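Local coordinates for uncharacterized HDOD domain protein (Geobacter sulfurreducens, PDB 3HC1) that is of unknown function but binds two iron ions in an HD-type site and probably acts as a metal-dependent phosphohydrolase, at residues S81-D84 against A85-Y88; P265-G268 against V269-R272; I179-G182 against Q183-R187. All blocks are in the same frame, centred on the assembly; numbering follows the deposited sequence.

In the fold
Each of the three contacts is local and covers the first turns of one helix in this all-helical chain. None encloses another, and they follow in series. From the N terminus, interaction 1 comes first and opens helix 82-108, which packs on helices 47-54 and 58-69. Interaction 3 follows at residues 179-187 and opens helix 181-189, beside the iron site. Interaction 2 comes last, in helix 266-273, which packs on helices 229-243 and 281-302. Interactions 1 and 3 lie on opposite sides of the chain's centre, their own centres about 44 Å apart. Interactions 2 and 3 are closer, with about 15 Å between nearest atoms.

Interaction 1: residues S81-D84 against A85-Y88; sequences SIRD and AVIY
The guanidinium of Arg83 has the side chain of Ile87 over one face, with Ile87 CG1 offset toward the rim. Val86 CG1 lies at the guanidinium edge, 3.9 Å from Arg83 NH1. The ring of Tyr88 meets Asp84 O at its edge, near the ring plane, with CD1 of Tyr88 3.3 Å from that oxygen. All this happens in the first turns of helix 82-108, which starts with a capping box formed by Ser81 and Asp84. Arg83 reaches Ile87 because its CG stands anti to the backbone N (chi1 -179°) and the chain then bends at chi2. The helix body is tied by backbone bonds four residues apart, among them Val86 N to Ile82 O. On the inner side, Ile82 CD1 approaches Ala85 CB at 4.3 Å. Ile82 and Ala85 also touch helix 58-69, while Val86 packs on Ile47 and Ala51 of helix 47-54. The contact thus seats the start of a long helix on two earlier ones in the HDOD domain, away from the iron site. In the box, the Asp84 amide donates to Ser81 OG at 3.1 Å. Asp84 OD2 has two partners, Ser80 OG and the backbone N of Ser81. The Ser81 N-H reaches OD2 of Asp84 from above the carboxylate plane, 3.2 Å away and almost straight at 175°.

Interaction 2: residues P265-G268 against V269-R272; sequences PSWG and VIRR
Gly268, Trp267 and Val269 carry most of this contact, within the short helix 266-273. Gly268 contributes backbone alone. Its O takes the N-H of Arg272 at 2.9 Å, next in the ladder to the bond from Arg271 N to Trp267 O.

Trp267 has Ile270 as its partner. The two side chains lie side by side and point the same way. The methyl CD1 of Ile270 meets the six-membered part of the indole, 4.0 Å from Trp267 CE3, in an oblique approach. Ile270 CG1 is anti to its own carbonyl carbon (chi1 -66°), which carries the branch back along the helix, 3.3 Å from Ser266 O. That same oxygen accepts the backbone bond from Ile270 N at 2.9 Å, so the side chain borders a carbonyl already in use. Trp267 NE1 bonds to Leu261 O, and its ring also meets Phe236. Trp267 also touches Glu281 and Ile284 of helix 281-302. Helix 229-243 covers other buried side chains here: Val269 and Ile270 both rest on Ala232, and Ser266 OG bonds to Ala232 O. The short helix therefore joins two neighbours. The side chain of Ser266 is about 13 Å from a bound iron.

The polar ends of both arginines are engaged outside this turn: Arg271 forms a salt bridge with Glu281, and Arg272 NE bonds to Lys226 O. Val269 CG1 lies over one face of the Arg272 guanidinium, offset toward the rim. Val269 N makes a weak bond to Pro265 O. Val269 CG2 comes back to the same oxygen, 3.5 Å from Pro265 O.

Interaction 3: residues I179-G182 against Q183-R187; sequences ITFG and QAEER
A capping box opens helix 181-189, on the edge of the two-iron site of this HD-type domain. Thr180 is the N-cap and Gln183 its partner. The Thr180 N-H meets Gln183 OE1 at 2.8 Å, in the carbonyl plane, on a lone pair and dead straight. In return Gln183 N donates to Thr180 OG1 at 3.1 Å. Thr180 OG1 sits between its backbone N and carbonyl carbon (chi1 69°), which turns it to the first turn of the helix. It also gives a weak bond to Gln183 OE1. The amide oxygen is thus held from two donors of one residue.

Ile179, just ahead of the box, lies against the same turn. Its CD1 packs 4.0 Å from Ala184 CB and also sits over one face of the Arg187 guanidinium, 3.8 Å from NH2 of Arg187. Arg187, bent at chi3, forms a salt bridge through NH1 with Glu177, at the end of helix 164-177.

Phe181 and Glu185 border residues that bind the iron. Phe181 packs edge-to-face on Phe248 and makes backbone bonds with Glu249, a ligand. Glu185 OE2 stands at the edge of the Phe181 ring, the carboxylate plane 83° from it, and Glu156 OE1 lies close to this oxygen. The other oxygen, Glu185 OE1, accepts a hydrogen bond from ND1 of His193, another iron ligand. Glu185 is therefore a second-shell residue. With an alanine here, His193 ND1 would probably lose this acceptor, and the imidazole would be held less firmly in its rotation about the iron bond. The bond to ND1 is consistent with fixing the rotation of His193 and leaving the opposite ring nitrogen to face the metal.

Interaction 1: residues S81-D84 against A85-Y88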
loop_
_atom_site.group_PDB
_atom_site.type_symbol
_atom_site.label_atom_id
_atom_site.label_comp_id
_atom_site.label_asym_id
_atom_site.label_seq_id
_atom_site.Cartn_x
_atom_site.Cartn_y
_atom_site.Cartn_z
ATOM N N SER A 81 9.027 -25.773 -1.680
ATOM C CA SER A 81 9.804 -25.260 -2.793
ATOM C C SER A 81 9.054 -24.150 -3.520
ATOM O O SER A 81 7.837 -23.966 -3.359
ATOM C CB SER A 81 10.108 -26.381 -3.785
ATOM O OG SER A 81 8.909 -26.916 -4.326
ATOM N N ILE A 82 9.812 -23.419 -4.327
ATOM C CA ILE A 82 9.270 -22.496 -5.304
ATOM C C ILE A 82 8.393 -23.194 -6.377
ATOM O O ILE A 82 7.388 -22.631 -6.856
ATOM C CB ILE A 82 10.423 -21.710 -5.954
ATOM C CG1 ILE A 82 9.886 -20.452 -6.610
ATOM C CG2 ILE A 82 11.283 -22.610 -6.879
ATOM C CD1 ILE A 82 9.324 -19.441 -5.570
ATOM N N ARG A 83 8.756 -24.423 -6.737
ATOM C CA ARG A 83 7.928 -25.212 -7.643
ATOM C C ARG A 83 6.504 -25.409 -7.053
ATOM O O ARG A 83 5.497 -25.242 -7.758
ATOM C CB ARG A 83 8.639 -26.543 -7.965
ATOM C CG ARG A 83 7.884 -27.467 -8.928
ATOM C CD ARG A 83 7.366 -26.733 -10.163
ATOM N NE ARG A 83 6.853 -27.642 -11.189
ATOM C CZ ARG A 83 6.114 -27.264 -12.233
ATOM N NH1 ARG A 83 5.779 -25.984 -12.398
ATOM N NH2 ARG A 83 5.696 -28.169 -13.113
ATOM N N ASP A 84 6.433 -25.709 -5.751
ATOM C CA ASP A 84 5.166 -25.787 -5.026
ATOM C C ASP A 84 4.397 -24.459 -5.116
ATOM O O ASP A 84 3.183 -24.449 -5.335
ATOM C CB ASP A 84 5.377 -26.091 -3.522
ATOM C CG ASP A 84 5.893 -27.509 -3.236
ATOM O OD1 ASP A 84 5.661 -28.443 -4.046
ATOM O OD2 ASP A 84 6.505 -27.681 -2.150
ATOM N N ALA A 85 5.099 -23.348 -4.892
ATOM C CA ALA A 85 4.475 -22.036 -4.899
ATOM C C ALA A 85 3.860 -21.797 -6.291
ATOM O O ALA A 85 2.693 -21.480 -6.404
ATOM C CB ALA A 85 5.485 -20.957 -4.514
ATOM N N VAL A 86 4.618 -22.051 -7.345
ATOM C CA VAL A 86 4.106 -21.875 -8.717
ATOM C C VAL A 86 2.799 -22.661 -8.986
ATOM O O VAL A 86 1.796 -22.112 -9.487
ATOM C CB VAL A 86 5.184 -22.256 -9.734
ATOM C CG1 VAL A 86 4.584 -22.512 -11.152
ATOM C CG2 VAL A 86 6.282 -21.180 -9.731
ATOM N N ILE A 87 2.825 -23.932 -8.603
ATOM C CA ILE A 87 1.729 -24.852 -8.855
ATOM C C ILE A 87 0.541 -24.416 -8.041
ATOM O O ILE A 87 -0.568 -24.406 -8.562
ATOM C CB ILE A 87 2.096 -26.318 -8.490
ATOM C CG1 ILE A 87 3.189 -26.865 -9.415
ATOM C CG2 ILE A 87 0.889 -27.234 -8.591
ATOM C CD1 ILE A 87 3.780 -28.180 -8.919
ATOM N N TYR A 88 0.777 -24.027 -6.787
ATOM C CA TYR A 88 -0.311 -23.785 -5.851
ATOM C C TYR A 88 -0.843 -22.367 -5.846
ATOM O O TYR A 88 -2.041 -22.187 -5.706
ATOM C CB TYR A 88 0.044 -24.294 -4.436
ATOM C CG TYR A 88 -0.090 -25.826 -4.359
ATOM C CD1 TYR A 88 0.812 -26.660 -5.034
ATOM C CD2 TYR A 88 -1.173 -26.433 -3.684
ATOM C CE1 TYR A 88 0.676 -28.044 -4.992
ATOM C CE2 TYR A 88 -1.313 -27.823 -3.637
ATOM C CZ TYR A 88 -0.381 -28.623 -4.292
ATOM O OH TYR A 88 -0.491 -30.010 -4.301
#

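Interaction 2: residues P265-G268 against V269-R272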
loop_
_atom_site.group_PDB
_atom_site.type_symbol
_atom_site.label_atom_id
_atom_site.label_comp_id
_atom_site.label_asym_id
_atom_site.label_seq_id
_atom_site.Cartn_x
_atom_site.Cartn_y
_atom_site.Cartn_z
ATOM N N PRO A 265 -17.057 7.826 1.761
ATOM C CA PRO A 265 -17.305 8.215 0.368
ATOM C C PRO A 265 -16.774 7.254 -0.697
ATOM O O PRO A 265 -17.228 7.306 -1.853
ATOM C CB PRO A 265 -16.616 9.590 0.258
ATOM C CG PRO A 265 -15.763 9.726 1.438
ATOM C CD PRO A 265 -16.380 8.905 2.509
ATOM N N SER A 266 -15.838 6.386 -0.328
ATOM C CA SER A 266 -15.284 5.441 -1.280
ATOM C C SER A 266 -16.348 4.484 -1.814
ATOM O O SER A 266 -16.236 4.049 -2.936
ATOM C CB SER A 266 -14.148 4.624 -0.691
ATOM O OG SER A 266 -12.981 5.381 -0.565
ATOM N N TRP A 267 -17.353 4.155 -1.004
ATOM C CA TRP A 267 -18.347 3.167 -1.401
ATOM C C TRP A 267 -19.107 3.658 -2.623
ATOM O O TRP A 267 -19.245 2.917 -3.558
ATOM C CB TRP A 267 -19.307 2.790 -0.264
ATOM C CG TRP A 267 -18.642 2.184 0.857
ATOM C CD1 TRP A 267 -18.601 2.658 2.134
ATOM C CD2 TRP A 267 -17.833 1.005 0.837
ATOM N NE1 TRP A 267 -17.836 1.827 2.918
ATOM C CE2 TRP A 267 -17.361 0.800 2.143
ATOM C CE3 TRP A 267 -17.528 0.053 -0.150
ATOM C CZ2 TRP A 267 -16.558 -0.306 2.494
ATOM C CZ3 TRP A 267 -16.719 -1.012 0.174
ATOM C CH2 TRP A 267 -16.231 -1.190 1.487
ATOM N N GLY A 268 -19.565 4.919 -2.619
ATOM C CA GLY A 268 -20.139 5.535 -3.801
ATOM C C GLY A 268 -19.200 5.614 -5.010
ATOM O O GLY A 268 -19.627 5.431 -6.160
ATOM N N VAL A 269 -17.914 5.840 -4.770
ATOM C CA VAL A 269 -16.955 5.965 -5.871
ATOM C C VAL A 269 -16.769 4.614 -6.564
ATOM O O VAL A 269 -16.755 4.522 -7.834
ATOM C CB VAL A 269 -15.631 6.613 -5.370
ATOM C CG1 VAL A 269 -14.519 6.540 -6.431
ATOM C CG2 VAL A 269 -15.936 8.086 -5.008
ATOM N N ILE A 270 -16.733 3.563 -5.750
ATOM C CA ILE A 270 -16.618 2.185 -6.248
ATOM C C ILE A 270 -17.866 1.860 -7.077
ATOM O O ILE A 270 -17.710 1.387 -8.197
ATOM C CB ILE A 270 -16.415 1.162 -5.113
ATOM C CG1 ILE A 270 -15.075 1.398 -4.450
ATOM C CG2 ILE A 270 -16.487 -0.292 -5.641
ATOM C CD1 ILE A 270 -14.862 0.689 -3.130
ATOM N N ARG A 271 -19.082 2.151 -6.567
ATOM C CA ARG A 271 -20.312 1.929 -7.345
ATOM C C ARG A 271 -20.392 2.709 -8.661
ATOM O O ARG A 271 -20.907 2.190 -9.630
ATOM C CB ARG A 271 -21.589 2.282 -6.569
ATOM C CG ARG A 271 -21.905 1.345 -5.481
ATOM C CD ARG A 271 -23.367 1.387 -5.034
ATOM N NE ARG A 271 -23.502 0.291 -4.085
ATOM C CZ ARG A 271 -23.243 0.358 -2.782
ATOM N NH1 ARG A 271 -22.917 1.508 -2.208
ATOM N NH2 ARG A 271 -23.362 -0.741 -2.040
ATOM N N ARG A 272 -19.985 3.967 -8.668
ATOM C CA ARG A 272 -19.961 4.738 -9.907
ATOM C C ARG A 272 -18.910 4.143 -10.887
ATOM O O ARG A 272 -19.110 4.216 -12.101
ATOM C CB ARG A 272 -19.712 6.226 -9.639
ATOM C CG ARG A 272 -18.254 6.635 -9.741
ATOM C CD ARG A 272 -17.961 8.048 -9.258
ATOM N NE ARG A 272 -16.510 8.355 -9.347
ATOM C CZ ARG A 272 -15.905 9.351 -8.684
ATOM N NH1 ARG A 272 -16.593 10.122 -7.848
ATOM N NH2 ARG A 272 -14.581 9.581 -8.836
#

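Interaction 3: residues I179-G182 against Q183-R187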
loop_
_atom_site.group_PDB
_atom_site.type_symbol
_atom_site.label_atom_id
_atom_site.label_comp_id
_atom_site.label_asym_id
_atom_site.label_seq_id
_atom_site.Cartn_x
_atom_site.Cartn_y
_atom_site.Cartn_z
ATOM N N ILE A 179 -2.371 16.387 15.645
ATOM C CA ILE A 179 -2.875 16.544 14.269
ATOM C C ILE A 179 -2.365 15.333 13.486
ATOM O O ILE A 179 -1.562 14.559 14.045
ATOM C CB ILE A 179 -2.442 17.890 13.627
ATOM C CG1 ILE A 179 -0.928 17.963 13.391
ATOM C CG2 ILE A 179 -2.857 19.044 14.549
ATOM C CD1 ILE A 179 -0.474 19.306 12.823
ATOM N N THR A 180 -2.827 15.172 12.244
ATOM C CA THR A 180 -2.394 14.048 11.386
ATOM C C THR A 180 -1.008 14.340 10.809
ATOM O O THR A 180 -0.543 15.488 10.756
ATOM C CB THR A 180 -3.342 13.699 10.227
ATOM O OG1 THR A 180 -3.343 14.731 9.237
ATOM C CG2 THR A 180 -4.784 13.380 10.677
ATOM N N PHE A 181 -0.340 13.293 10.387
ATOM C CA PHE A 181 0.979 13.443 9.785
ATOM C C PHE A 181 0.860 14.310 8.557
ATOM O O PHE A 181 1.678 15.176 8.349
ATOM C CB PHE A 181 1.556 12.077 9.443
ATOM C CG PHE A 181 2.424 11.517 10.544
ATOM C CD1 PHE A 181 1.870 11.103 11.749
ATOM C CD2 PHE A 181 3.786 11.367 10.350
ATOM C CE1 PHE A 181 2.665 10.567 12.761
ATOM C CE2 PHE A 181 4.592 10.847 11.359
ATOM C CZ PHE A 181 4.033 10.424 12.540
ATOM N N GLY A 182 -0.170 14.075 7.744
ATOM C CA GLY A 182 -0.381 14.865 6.551
ATOM C C GLY A 182 -0.529 16.363 6.872
ATOM O O GLY A 182 -0.023 17.205 6.119
ATOM N N GLN A 183 -1.241 16.678 7.949
ATOM C CA GLN A 183 -1.382 18.054 8.417
ATOM C C GLN A 183 -0.040 18.622 8.896
ATOM O O GLN A 183 0.386 19.686 8.460
ATOM C CB GLN A 183 -2.428 18.106 9.541
ATOM C CG GLN A 183 -3.866 17.812 9.088
ATOM C CD GLN A 183 -4.838 17.774 10.264
ATOM O OE1 GLN A 183 -4.663 17.018 11.223
ATOM N NE2 GLN A 183 -5.849 18.628 10.211
ATOM N N ALA A 184 0.657 17.896 9.751
ATOM C CA ALA A 184 1.971 18.303 10.214
ATOM C C ALA A 184 2.920 18.543 9.022
ATOM O O ALA A 184 3.605 19.564 8.965
ATOM C CB ALA A 184 2.535 17.274 11.107
ATOM N N GLU A 185 2.927 17.615 8.046
ATOM C CA GLU A 185 3.761 17.778 6.866
ATOM C C GLU A 185 3.410 19.071 6.108
ATOM O O GLU A 185 4.278 19.843 5.688
ATOM C CB GLU A 185 3.616 16.529 5.960
ATOM C CG GLU A 185 4.310 15.334 6.557
ATOM C CD GLU A 185 3.899 14.025 5.947
ATOM O OE1 GLU A 185 3.141 13.978 4.930
ATOM O OE2 GLU A 185 4.269 13.024 6.575
ATOM N N GLU A 186 2.126 19.294 5.928
ATOM C CA GLU A 186 1.666 20.463 5.220
ATOM C C GLU A 186 2.174 21.766 5.882
ATOM O O GLU A 186 2.621 22.698 5.200
ATOM C CB GLU A 186 0.134 20.454 5.192
ATOM C CG GLU A 186 -0.516 21.634 4.503
ATOM C CD GLU A 186 -0.055 21.809 3.077
ATOM O OE1 GLU A 186 0.374 20.802 2.457
ATOM O OE2 GLU A 186 -0.134 22.963 2.576
ATOM N N ARG A 187 2.118 21.795 7.205
ATOM C CA ARG A 187 2.525 22.957 7.971
ATOM C C ARG A 187 4.034 23.158 7.927
ATOM O O ARG A 187 4.492 24.265 7.691
ATOM C CB ARG A 187 2.083 22.808 9.424
ATOM C CG ARG A 187 2.289 24.083 10.249
ATOM C CD ARG A 187 1.777 23.937 11.651
ATOM N NE ARG A 187 0.350 23.623 11.666
ATOM C CZ ARG A 187 -0.307 23.205 12.739
ATOM N NH1 ARG A 187 0.331 23.042 13.893
ATOM N NH2 ARG A 187 -1.607 22.934 12.652
#